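Local coordinates for secreted protein (Streptomyces lividans TK24, PDB 5LXZ) that probably acts as a secreted copper-radical oxidase of the galactose oxidase-like AA5 family, at residues A184-Q196 / N205-K217. The protein carries 1 engineered substitution. Sequence-based numbering, arbitrary orientation. Where two conformers were deposited one is given.
Sequences AYETGTEDNYRVQ and NTYGIAQKLALDK. With PO4 (phosphate ion), chain F; EDO (1,2-ethanediol), chain Q.
E190 and Q211 form the one hydrogen bond between two side chains: Q211 NE2 donates to E190 OE1 over 2.9 Å at 159°, close to its own amide plane but on the anti side of a carboxylate turned perpendicular to that amide, and out of the carboxylate plane. E190 reaches there because CG stands anti to the backbone N (chi1 179°) and the chain is extended, while Q211 bends back at chi2 and gives its OE1 to the backbone N of G319. With an alanine at E190, Q211 NE2 is likely to lose this acceptor and I209 CG2 the methylene packed on it. T187 and L213 grip each other twice, T187 N to L213 O at 2.8 Å and L213 N to T187 OG1 at 2.9 Å. A water joins T187 OG1, T189 O, Q211 O and Y193 OH, which also has a partner at N138; the water sits at the edge of the Y193 ring, in its plane. Strands 191-195 and 206-210 are antiparallel, D191/A210 and Y193/G208 being hydrogen-bonded pairs. Y193 CE1 lies 3.8 Å from A210 CB. N192 ND2 approaches Y207 CD2 to 3.5 Å, the amide and ring planes 20° apart, its OD1 taken by K136 NZ. Within the GlxA beta barrel domain, strand 132-135 pairs with 191-195 and strand 111-118 with 206-210, while F142 of strand 141-144 packs on T187, Y193 and L213.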
loop_
_atom_site.group_PDB
_atom_site.type_symbol
_atom_site.label_atom_id
_atom_site.label_comp_id
_atom_site.label_asym_id
_atom_site.label_seq_id
_atom_site.Cartn_x
_atom_site.Cartn_y
_atom_site.Cartn_z
ATOM N N ALA A 184 5.743 -25.783 -9.556
ATOM C CA ALA A 184 6.787 -25.610 -10.563
ATOM C C ALA A 184 6.251 -25.060 -11.898
ATOM O O ALA A 184 7.009 -24.502 -12.714
ATOM C CB ALA A 184 7.506 -26.926 -10.803
ATOM N N TYR A 185 4.970 -25.229 -12.125
ATOM C CA TYR A 185 4.343 -24.799 -13.356
ATOM C C TYR A 185 3.656 -23.441 -13.277
ATOM O O TYR A 185 3.049 -23.018 -14.253
ATOM C CB TYR A 185 3.375 -25.876 -13.830
ATOM C CG TYR A 185 4.098 -27.183 -13.955
ATOM C CD1 TYR A 185 5.014 -27.405 -14.987
ATOM C CD2 TYR A 185 3.892 -28.184 -13.010
ATOM C CE1 TYR A 185 5.714 -28.594 -15.077
ATOM C CE2 TYR A 185 4.575 -29.387 -13.090
ATOM C CZ TYR A 185 5.490 -29.575 -14.113
ATOM O OH TYR A 185 6.144 -30.779 -14.195
ATOM N N GLU A 186 3.755 -22.779 -12.127
ATOM C CA GLU A 186 3.161 -21.460 -11.924
ATOM C C GLU A 186 3.991 -20.360 -12.547
ATOM O O GLU A 186 5.206 -20.490 -12.723
ATOM C CB GLU A 186 3.056 -21.110 -10.432
ATOM C CG GLU A 186 2.197 -22.044 -9.607
ATOM C CD GLU A 186 2.189 -21.646 -8.142
ATOM O OE1 GLU A 186 2.732 -20.575 -7.777
ATOM O OE2 GLU A 186 1.678 -22.432 -7.334
ATOM N N THR A 187 3.328 -19.237 -12.803
ATOM C CA THR A 187 4.014 -17.991 -13.108
ATOM C C THR A 187 3.672 -16.981 -12.045
ATOM O O THR A 187 2.645 -17.087 -11.365
ATOM C CB THR A 187 3.654 -17.439 -14.495
ATOM O OG1 THR A 187 2.331 -16.917 -14.471
ATOM C CG2 THR A 187 3.778 -18.519 -15.561
ATOM N N GLY A 188 4.518 -15.953 -11.918
ATOM C CA GLY A 188 4.283 -14.924 -10.911
ATOM C C GLY A 188 4.165 -13.515 -11.438
ATOM O O GLY A 188 3.889 -12.626 -10.663
ATOM N N THR A 189 4.352 -13.317 -12.731
ATOM C CA THR A 189 4.274 -11.977 -13.318
ATOM C C THR A 189 3.606 -12.085 -14.675
ATOM O O THR A 189 3.478 -13.173 -15.231
ATOM C CB THR A 189 5.661 -11.327 -13.481
ATOM O OG1 THR A 189 6.509 -12.122 -14.341
ATOM C CG2 THR A 189 6.315 -11.140 -12.121
ATOM N N GLU A 190 3.221 -10.942 -15.218
ATOM C CA GLU A 190 2.647 -10.893 -16.546
ATOM C C GLU A 190 3.627 -11.416 -17.591
ATOM O O GLU A 190 4.825 -11.122 -17.544
ATOM C CB GLU A 190 2.330 -9.449 -16.878
ATOM C CG GLU A 190 1.727 -9.201 -18.253
ATOM C CD GLU A 190 1.587 -7.731 -18.558
ATOM O OE1 GLU A 190 0.949 -7.052 -17.734
ATOM O OE2 GLU A 190 2.077 -7.294 -19.640
ATOM N N ASP A 191 3.105 -12.097 -18.599
ATOM C CA ASP A 191 3.878 -12.422 -19.778
ATOM C C ASP A 191 2.976 -12.333 -21.017
ATOM O O ASP A 191 1.769 -12.261 -20.893
ATOM C CB ASP A 191 4.583 -13.785 -19.668
ATOM C CG ASP A 191 5.817 -13.911 -20.548
ATOM O OD1 ASP A 191 6.233 -12.918 -21.252
ATOM O OD2 ASP A 191 6.401 -15.024 -20.531
ATOM N N ASN A 192 3.631 -12.265 -22.158
ATOM C CA ASN A 192 3.032 -12.353 -23.474
ATOM C C ASN A 192 3.197 -13.781 -23.914
ATOM O O ASN A 192 4.322 -14.348 -23.820
ATOM C CB ASN A 192 3.758 -11.385 -24.411
ATOM C CG ASN A 192 3.182 -11.308 -25.789
ATOM O OD1 ASN A 192 3.002 -12.300 -26.452
ATOM N ND2 ASN A 192 3.023 -10.076 -26.276
ATOM N N TYR A 193 2.113 -14.382 -24.382
ATOM C CA TYR A 193 2.053 -15.805 -24.643
ATOM C C TYR A 193 1.906 -16.076 -26.118
ATOM O O TYR A 193 1.044 -15.492 -26.759
ATOM C CB TYR A 193 0.870 -16.458 -23.892
ATOM C CG TYR A 193 1.178 -16.571 -22.426
ATOM C CD1 TYR A 193 1.090 -15.449 -21.594
ATOM C CD2 TYR A 193 1.623 -17.739 -21.871
ATOM C CE1 TYR A 193 1.414 -15.522 -20.253
ATOM C CE2 TYR A 193 1.974 -17.830 -20.536
ATOM C CZ TYR A 193 1.869 -16.717 -19.712
ATOM O OH TYR A 193 2.277 -16.826 -18.380
ATOM N N ARG A 194 2.718 -16.976 -26.646
ATOM C CA ARG A 194 2.614 -17.455 -28.010
ATOM C C ARG A 194 1.501 -18.495 -28.080
ATOM O O ARG A 194 1.419 -19.335 -27.245
ATOM C CB ARG A 194 3.958 -18.071 -28.445
ATOM C CG ARG A 194 4.062 -18.219 -29.971
ATOM C CD ARG A 194 5.356 -18.927 -30.369
ATOM N NE ARG A 194 5.304 -20.351 -30.111
ATOM C CZ ARG A 194 4.817 -21.275 -30.946
ATOM N NH1 ARG A 194 4.261 -20.921 -32.083
ATOM N NH2 ARG A 194 4.845 -22.550 -30.602
ATOM N N VAL A 195 0.649 -18.400 -29.099
ATOM C CA VAL A 195 -0.386 -19.397 -29.339
ATOM C C VAL A 195 0.169 -20.483 -30.230
ATOM O O VAL A 195 0.481 -20.231 -31.398
ATOM C CB VAL A 195 -1.602 -18.764 -30.023
ATOM C CG1 VAL A 195 -2.693 -19.823 -30.236
ATOM C CG2 VAL A 195 -2.117 -17.604 -29.189
ATOM N N GLN A 196 0.314 -21.678 -29.680
ATOM C CA GLN A 196 0.891 -22.784 -30.449
ATOM C C GLN A 196 -0.048 -23.224 -31.581
ATOM O O GLN A 196 -1.252 -23.269 -31.413
ATOM C CB GLN A 196 1.175 -23.973 -29.561
ATOM C CG GLN A 196 2.228 -23.712 -28.510
ATOM C CD GLN A 196 2.725 -24.976 -27.841
ATOM O OE1 GLN A 196 2.554 -26.113 -28.356
ATOM N NE2 GLN A 196 3.352 -24.805 -26.697
ATOM N N ASN A 205 -0.584 -11.904 -35.648
ATOM C CA ASN A 205 -1.714 -11.132 -35.187
ATOM C C ASN A 205 -2.390 -11.616 -33.910
ATOM O O ASN A 205 -3.250 -10.921 -33.391
ATOM C CB ASN A 205 -2.778 -11.143 -36.292
ATOM C CG ASN A 205 -2.342 -10.413 -37.566
ATOM O OD1 ASN A 205 -1.514 -9.523 -37.529
ATOM N ND2 ASN A 205 -2.933 -10.794 -38.699
ATOM N N THR A 206 -2.050 -12.806 -33.420
ATOM C CA THR A 206 -2.765 -13.392 -32.302
ATOM C C THR A 206 -1.753 -13.733 -31.210
ATOM O O THR A 206 -0.797 -14.457 -31.476
ATOM C CB THR A 206 -3.520 -14.681 -32.709
ATOM O OG1 THR A 206 -4.078 -14.497 -34.013
ATOM C CG2 THR A 206 -4.621 -14.999 -31.721
ATOM N N TYR A 207 -1.982 -13.189 -30.019
ATOM C CA TYR A 207 -1.129 -13.564 -28.856
ATOM C C TYR A 207 -1.915 -13.374 -27.583
ATOM O O TYR A 207 -2.958 -12.736 -27.572
ATOM C CB TYR A 207 0.141 -12.717 -28.832
ATOM C CG TYR A 207 -0.107 -11.254 -28.746
ATOM C CD1 TYR A 207 -0.349 -10.499 -29.906
ATOM C CD2 TYR A 207 -0.171 -10.605 -27.527
ATOM C CE1 TYR A 207 -0.604 -9.160 -29.819
ATOM C CE2 TYR A 207 -0.437 -9.255 -27.446
ATOM C CZ TYR A 207 -0.665 -8.542 -28.594
ATOM O OH TYR A 207 -0.911 -7.186 -28.473
ATOM N N GLY A 208 -1.399 -13.912 -26.482
ATOM C CA GLY A 208 -2.057 -13.807 -25.202
ATOM C C GLY A 208 -1.285 -12.908 -24.273
ATOM O O GLY A 208 -0.057 -12.757 -24.442
ATOM N N ILE A 209 -1.996 -12.291 -23.371
ATOM C CA ILE A 209 -1.377 -11.623 -22.195
ATOM C C ILE A 209 -2.051 -12.140 -20.956
ATOM O O ILE A 209 -3.275 -12.127 -20.864
ATOM C CB ILE A 209 -1.502 -10.092 -22.237
ATOM C CG1 ILE A 209 -0.889 -9.546 -23.522
ATOM C CG2 ILE A 209 -0.854 -9.467 -20.988
ATOM C CD1 ILE A 209 0.605 -9.435 -23.548
ATOM N N ALA A 210 -1.279 -12.561 -19.951
ATOM C CA ALA A 210 -1.861 -12.983 -18.715
ATOM C C ALA A 210 -1.016 -12.438 -17.596
ATOM O O ALA A 210 0.193 -12.346 -17.759
ATOM C CB ALA A 210 -1.889 -14.488 -18.619
ATOM N N GLN A 211 -1.663 -12.134 -16.489
ATOM C CA GLN A 211 -0.988 -11.923 -15.222
ATOM C C GLN A 211 -0.586 -13.254 -14.632
ATOM O O GLN A 211 -0.571 -14.277 -15.344
ATOM C CB GLN A 211 -1.888 -11.129 -14.277
ATOM C CG GLN A 211 -2.312 -9.801 -14.819
ATOM C CD GLN A 211 -1.148 -8.911 -15.129
ATOM O OE1 GLN A 211 -0.162 -8.857 -14.371
ATOM N NE2 GLN A 211 -1.200 -8.282 -16.283
ATOM N N LYS A 212 -0.207 -13.299 -13.376
ATOM C CA LYS A 212 0.185 -14.555 -12.751
ATOM C C LYS A 212 -0.829 -15.674 -12.996
ATOM O O LYS A 212 -2.042 -15.475 -12.883
ATOM C CB LYS A 212 0.448 -14.400 -11.273
ATOM C CG LYS A 212 -0.743 -14.043 -10.449
ATOM C CD LYS A 212 -0.488 -14.299 -8.965
ATOM C CE LYS A 212 -1.835 -14.212 -8.244
ATOM N NZ LYS A 212 -1.766 -14.564 -6.799
ATOM N N LEU A 213 -0.281 -16.825 -13.308
ATOM C CA LEU A 213 -1.045 -18.064 -13.516
ATOM C C LEU A 213 -0.551 -19.032 -12.451
ATOM O O LEU A 213 0.520 -19.649 -12.581
ATOM C CB LEU A 213 -0.854 -18.592 -14.930
ATOM C CG LEU A 213 -1.325 -17.666 -16.062
ATOM C CD1 LEU A 213 -0.897 -18.183 -17.436
ATOM C CD2 LEU A 213 -2.840 -17.416 -16.009
ATOM N N ALA A 214 -1.307 -19.109 -11.362
ATOM C CA ALA A 214 -0.828 -19.779 -10.196
ATOM C C ALA A 214 -2.016 -20.440 -9.475
ATOM O O ALA A 214 -2.964 -20.819 -10.133
ATOM C CB ALA A 214 0.013 -18.813 -9.340
ATOM N N LEU A 215 -1.925 -20.619 -8.170
ATOM C CA LEU A 215 -2.925 -21.365 -7.445
ATOM C C LEU A 215 -3.952 -20.564 -6.694
ATOM O O LEU A 215 -5.018 -21.110 -6.336
ATOM C CB LEU A 215 -2.203 -22.332 -6.510
ATOM C CG LEU A 215 -1.417 -23.409 -7.243
ATOM C CD1 LEU A 215 -0.696 -24.294 -6.243
ATOM C CD2 LEU A 215 -2.290 -24.224 -8.182
ATOM N N ASP A 216 -3.684 -19.295 -6.415
ATOM C CA ASP A 216 -4.661 -18.410 -5.801
ATOM C C ASP A 216 -5.255 -17.564 -6.930
ATOM O O ASP A 216 -4.753 -16.480 -7.254
ATOM C CB ASP A 216 -3.971 -17.583 -4.706
ATOM C CG ASP A 216 -4.900 -16.733 -3.923
ATOM O OD1 ASP A 216 -6.151 -16.868 -4.043
ATOM O OD2 ASP A 216 -4.363 -15.858 -3.195
ATOM N N LYS A 217 -6.303 -18.106 -7.558
ATOM C CA LYS A 217 -6.801 -17.686 -8.871
ATOM C C LYS A 217 -8.014 -16.792 -8.767
ATOM O O LYS A 217 -9.049 -17.213 -8.236
ATOM C CB LYS A 217 -7.235 -18.912 -9.677
ATOM C CG LYS A 217 -6.244 -20.025 -9.709
ATOM C CD LYS A 217 -6.791 -21.207 -10.494
ATOM C CE LYS A 217 -5.827 -22.347 -10.467
ATOM N NZ LYS A 217 -6.513 -23.607 -10.932
HETATM P P PO4 F . 7.479 -22.337 -27.911
HETATM O O1 PO4 F . 6.856 -23.443 -28.752
HETATM O O2 PO4 F . 6.502 -21.214 -27.774
HETATM O O3 PO4 F . 7.895 -22.957 -26.569
HETATM O O4 PO4 F . 8.720 -21.859 -28.565
HETATM C C1 EDO Q . 4.435 -4.032 -21.021
HETATM O O1 EDO Q . 5.768 -3.721 -20.625
HETATM C C2 EDO Q . 3.841 -4.823 -19.877
HETATM O O2 EDO Q . 2.418 -4.882 -19.842
HETATM O O HOH W 1 1.808 -15.021 -16.515
HETATM O O HOH W 2 1.032 -16.251 -31.012
#